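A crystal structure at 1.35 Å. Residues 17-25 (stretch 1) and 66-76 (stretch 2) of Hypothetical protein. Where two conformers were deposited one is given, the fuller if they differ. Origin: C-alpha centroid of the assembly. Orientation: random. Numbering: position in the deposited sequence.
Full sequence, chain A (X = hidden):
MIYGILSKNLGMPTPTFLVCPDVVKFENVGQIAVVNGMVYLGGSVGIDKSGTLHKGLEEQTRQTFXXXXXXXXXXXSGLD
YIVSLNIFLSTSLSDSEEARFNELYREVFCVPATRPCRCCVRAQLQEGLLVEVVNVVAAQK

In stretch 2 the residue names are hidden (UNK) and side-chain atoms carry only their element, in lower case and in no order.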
# COMPACT_ATOMS: atom_id res chain seq x y z
N PHE A 17 -15.74 0.93 -11.94
CA PHE A 17 -14.42 1.00 -12.54
C PHE A 17 -14.48 1.89 -13.78
O PHE A 17 -15.36 1.73 -14.63
CB PHE A 17 -13.91 -0.40 -12.88
CG PHE A 17 -13.89 -1.31 -11.69
CD1 PHE A 17 -12.78 -1.37 -10.86
CD2 PHE A 17 -15.01 -2.08 -11.37
CE1 PHE A 17 -12.77 -2.20 -9.75
CE2 PHE A 17 -15.00 -2.91 -10.26
CZ PHE A 17 -13.88 -2.97 -9.45
N LEU A 18 -13.57 2.86 -13.84
CA LEU A 18 -13.58 3.89 -14.87
C LEU A 18 -12.27 3.88 -15.65
O LEU A 18 -11.23 3.45 -15.13
CB LEU A 18 -13.77 5.27 -14.24
CG LEU A 18 -15.15 5.68 -13.73
CD1 LEU A 18 -15.69 4.72 -12.69
CD2 LEU A 18 -15.09 7.09 -13.15
N VAL A 19 -12.33 4.35 -16.89
CA VAL A 19 -11.14 4.58 -17.69
C VAL A 19 -11.21 5.97 -18.30
O VAL A 19 -12.10 6.25 -19.11
CB VAL A 19 -10.98 3.53 -18.82
CG1 VAL A 19 -9.71 3.80 -19.63
CG2 VAL A 19 -10.97 2.13 -18.25
N CYS A 20 -10.30 6.84 -17.89
CA CYS A 20 -10.17 8.16 -18.50
C CYS A 20 -9.55 7.98 -19.88
O CYS A 20 -8.44 7.47 -20.00
CB CYS A 20 -9.29 9.06 -17.64
SG CYS A 20 -8.99 10.68 -18.36
N PRO A 21 -10.27 8.40 -20.94
CA PRO A 21 -9.75 8.19 -22.29
C PRO A 21 -8.47 8.96 -22.64
O PRO A 21 -7.85 8.64 -23.65
CB PRO A 21 -10.92 8.62 -23.19
CG PRO A 21 -11.74 9.52 -22.37
CD PRO A 21 -11.59 9.07 -20.95
N ASP A 22 -8.10 9.95 -21.83
CA ASP A 22 -6.90 10.75 -22.08
C ASP A 22 -5.69 10.24 -21.28
O ASP A 22 -4.63 10.87 -21.29
CB ASP A 22 -7.16 12.22 -21.75
CG ASP A 22 -6.10 13.15 -22.33
OD1 ASP A 22 -5.48 12.79 -23.36
OD2 ASP A 22 -5.87 14.24 -21.76
N VAL A 23 -5.84 9.11 -20.60
CA VAL A 23 -4.75 8.51 -19.83
C VAL A 23 -4.55 7.06 -20.25
O VAL A 23 -5.52 6.31 -20.43
CB VAL A 23 -5.01 8.60 -18.31
CG1 VAL A 23 -3.87 7.96 -17.53
CG2 VAL A 23 -5.19 10.06 -17.89
N VAL A 24 -3.29 6.66 -20.40
CA VAL A 24 -2.94 5.30 -20.79
C VAL A 24 -3.60 4.26 -19.87
O VAL A 24 -3.69 4.46 -18.65
CB VAL A 24 -1.40 5.09 -20.80
CG1 VAL A 24 -0.81 5.23 -19.40
CG2 VAL A 24 -1.04 3.73 -21.40
N LYS A 25 -4.07 3.18 -20.48
CA LYS A 25 -4.75 2.10 -19.77
C LYS A 25 -3.97 0.81 -20.01
O LYS A 25 -3.65 0.48 -21.16
CB LYS A 25 -6.19 1.96 -20.30
CG LYS A 25 -6.98 0.77 -19.77
CD LYS A 25 -7.22 0.87 -18.28
CE LYS A 25 -8.11 -0.25 -17.77
NZ LYS A 25 -7.45 -1.59 -17.86
N UNK A 66 0.46 14.16 -14.04
CA UNK A 66 -0.55 14.58 -15.01
C UNK A 66 -1.59 13.48 -15.20
O UNK A 66 -2.79 13.76 -15.21
o UNK A 66 -1.47 16.67 -16.86
c UNK A 66 0.09 14.94 -16.36
c UNK A 66 -0.87 15.67 -17.29
o UNK A 66 -1.01 15.23 -18.45
N UNK A 67 -1.13 12.23 -15.34
CA UNK A 67 -2.03 11.08 -15.41
C UNK A 67 -2.94 10.98 -14.18
O UNK A 67 -4.15 10.79 -14.31
c UNK A 67 -1.24 9.77 -15.56
n UNK A 67 0.34 8.67 -17.02
o UNK A 67 -0.84 10.39 -17.85
c UNK A 67 -0.56 9.64 -16.91
N UNK A 68 -2.34 11.11 -13.00
CA UNK A 68 -3.09 11.07 -11.75
C UNK A 68 -4.13 12.19 -11.68
O UNK A 68 -5.28 11.95 -11.32
c UNK A 68 -2.93 11.38 -9.24
c UNK A 68 -1.34 9.85 -10.40
c UNK A 68 -2.14 11.15 -10.52
c UNK A 68 -0.16 9.94 -9.46
N UNK A 69 -3.72 13.41 -12.03
CA UNK A 69 -4.64 14.56 -12.04
C UNK A 69 -5.84 14.31 -12.95
O UNK A 69 -6.98 14.51 -12.55
n UNK A 69 -4.19 17.96 -16.71
c UNK A 69 -4.78 17.09 -12.43
c UNK A 69 -3.91 15.83 -12.47
n UNK A 69 -3.75 18.09 -14.46
n UNK A 69 -5.90 18.46 -15.26
c UNK A 69 -4.62 18.17 -15.47
c UNK A 69 -4.08 18.30 -13.05
N UNK A 70 -5.57 13.87 -14.18
CA UNK A 70 -6.63 13.61 -15.15
C UNK A 70 -7.58 12.51 -14.70
O UNK A 70 -8.79 12.64 -14.82
c UNK A 70 -4.14 15.22 -19.26
c UNK A 70 -6.04 13.28 -16.52
c UNK A 70 -5.40 14.46 -17.23
c UNK A 70 -4.87 14.07 -18.59
n UNK A 70 -3.32 14.77 -20.41
N UNK A 71 -7.02 11.42 -14.17
CA UNK A 71 -7.85 10.32 -13.66
C UNK A 71 -8.76 10.78 -12.53
O UNK A 71 -9.95 10.49 -12.53
c UNK A 71 -6.98 9.16 -13.18
s UNK A 71 -6.23 8.19 -14.50
N UNK A 72 -8.20 11.51 -11.56
CA UNK A 72 -8.97 11.98 -10.41
C UNK A 72 -10.08 12.95 -10.82
O UNK A 72 -11.20 12.84 -10.34
c UNK A 72 -8.06 12.61 -9.36
c UNK A 72 -6.21 12.36 -7.68
c UNK A 72 -7.14 11.63 -8.62
c UNK A 72 -7.96 10.59 -7.87
N UNK A 73 -9.77 13.88 -11.72
CA UNK A 73 -10.78 14.85 -12.18
C UNK A 73 -11.90 14.15 -12.96
O UNK A 73 -13.07 14.49 -12.82
c UNK A 73 -10.13 15.97 -12.98
c UNK A 73 -8.61 18.03 -12.84
c UNK A 73 -9.32 16.91 -12.09
o UNK A 73 -8.79 18.15 -14.07
o UNK A 73 -7.86 18.78 -12.18
N UNK A 74 -11.52 13.15 -13.76
CA UNK A 74 -12.47 12.31 -14.48
C UNK A 74 -13.42 11.58 -13.52
O UNK A 74 -14.60 11.38 -13.83
c UNK A 74 -13.00 11.06 -17.49
c UNK A 74 -12.75 9.14 -16.09
c UNK A 74 -13.47 8.38 -16.99
c UNK A 74 -11.69 11.31 -15.34
c UNK A 74 -12.51 10.49 -16.32
c UNK A 74 -13.72 10.30 -18.41
o UNK A 74 -14.68 8.20 -19.04
c UNK A 74 -13.96 8.96 -18.15
N UNK A 75 -12.90 11.22 -12.35
CA UNK A 75 -13.67 10.50 -11.32
C UNK A 75 -14.32 11.43 -10.28
O UNK A 75 -14.65 10.98 -9.18
c UNK A 75 -12.76 9.49 -10.63
N UNK A 76 -14.51 12.70 -10.63
CA UNK A 76 -15.13 13.69 -9.74
C UNK A 76 -14.32 13.93 -8.46
O UNK A 76 -14.87 14.07 -7.37
c UNK A 76 -16.59 13.30 -9.42
o UNK A 76 -17.19 15.63 -9.36
n UNK A 76 -18.43 14.21 -8.13
c UNK A 76 -17.43 14.49 -8.96
O HOH W 1 -14.83 5.30 -18.02
O HOH W 2 -2.36 11.79 -19.91
O HOH W 3 -1.23 8.64 -20.18

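Position 66, on a helix that begins earlier in the chain, carries two side-chain carbons, the second bearing two oxygens. This short carboxylate is aspartate, D66, and it makes no contact with stretch 1.

At position 67 there are again two carbons, but the second holds one oxygen and one nitrogen: an amide, N67. Its CB lies 3.8 Å from V23 CG1. Water 2 lies 2.9 Å from N67 OD1 and 2.8 Å from D22 O, and water 3 lies 2.9 Å from N67 OD1 and accepts from V24 N at 2.9 Å, so the amide reaches the loop backbone through solvent.

Four carbons at position 68, forked at the first with one arm two carbons long, define isoleucine. I68 points away from stretch 1 and is buried against other parts of the protein.

Position 69 has three carbons, a nitrogen, and a carbon carrying two more nitrogens, the guanidinium of arginine. R69 makes no contact with stretch 1; its NH2 forms a salt bridge with D66 OD1 at 3.0 Å.

Position 70 shows four carbons in a row ending in nitrogen, 2.9 Å from D22 OD2. The unbranched chain and terminal amine identify lysine, K70. Extended beyond an m chi1, it carries NZ to D22 OD2 in a salt bridge that is also a hydrogen bond, while D66 OD2 takes a second hydrogen bond from NZ at 3.1 Å. One ammonium thus joins a carboxylate of the loop to one of the helix. Nearer the backbone, K70 CB packs 3.6 Å from V23 CG2.

One carbon and one sulfur at position 71, the sulfur 3.8 Å from V23 CG1, make cysteine, C71. It is buried, and its SG also lies 4.5 Å from C20 CB.

The four carbons of position 72 fork at the second, giving leucine; L72 is out of reach of stretch 1.

Position 73 has three carbons, the third with two oxygens: glutamate. E73 is exposed, and its OE1 pairs with R69 NH1 at 3.1 Å.

At position 74 one carbon leads to a six-carbon ring bearing an oxygen, with C20 CA over one face. This is tyrosine, Y74. The CA of C20 sits 3.7 Å from the centroid of the Y74 ring, 13° off its normal, a CH-pi contact. L18 CB approaches the ring edge, 4.2 Å from Y74 CE2, and P21 CD comes within 3.5 Å of Y74 CE1. Water 1 links the phenol to the backbone, 3.1 Å from Y74 OH and 2.9 Å from V19 N.

A single side-chain carbon at position 75, 4.2 Å from L18 CD2, is alanine; A75 is the first residue to leave helical geometry.

Position 76, with two carbons, the second carrying oxygen and nitrogen, is asparagine; the end of N76 leads away.

The contact combines apolar packing with polar links. V23 lies against N67, K70 and C71, C20 lies over one face of the Y74 ring, L18 meets its edge, P21 packs close to it, and the turn from C20 to V23 brings D22 to K70. Waters complete the junction.

Stretch 2 (66-76) DNIRKCLEYAN
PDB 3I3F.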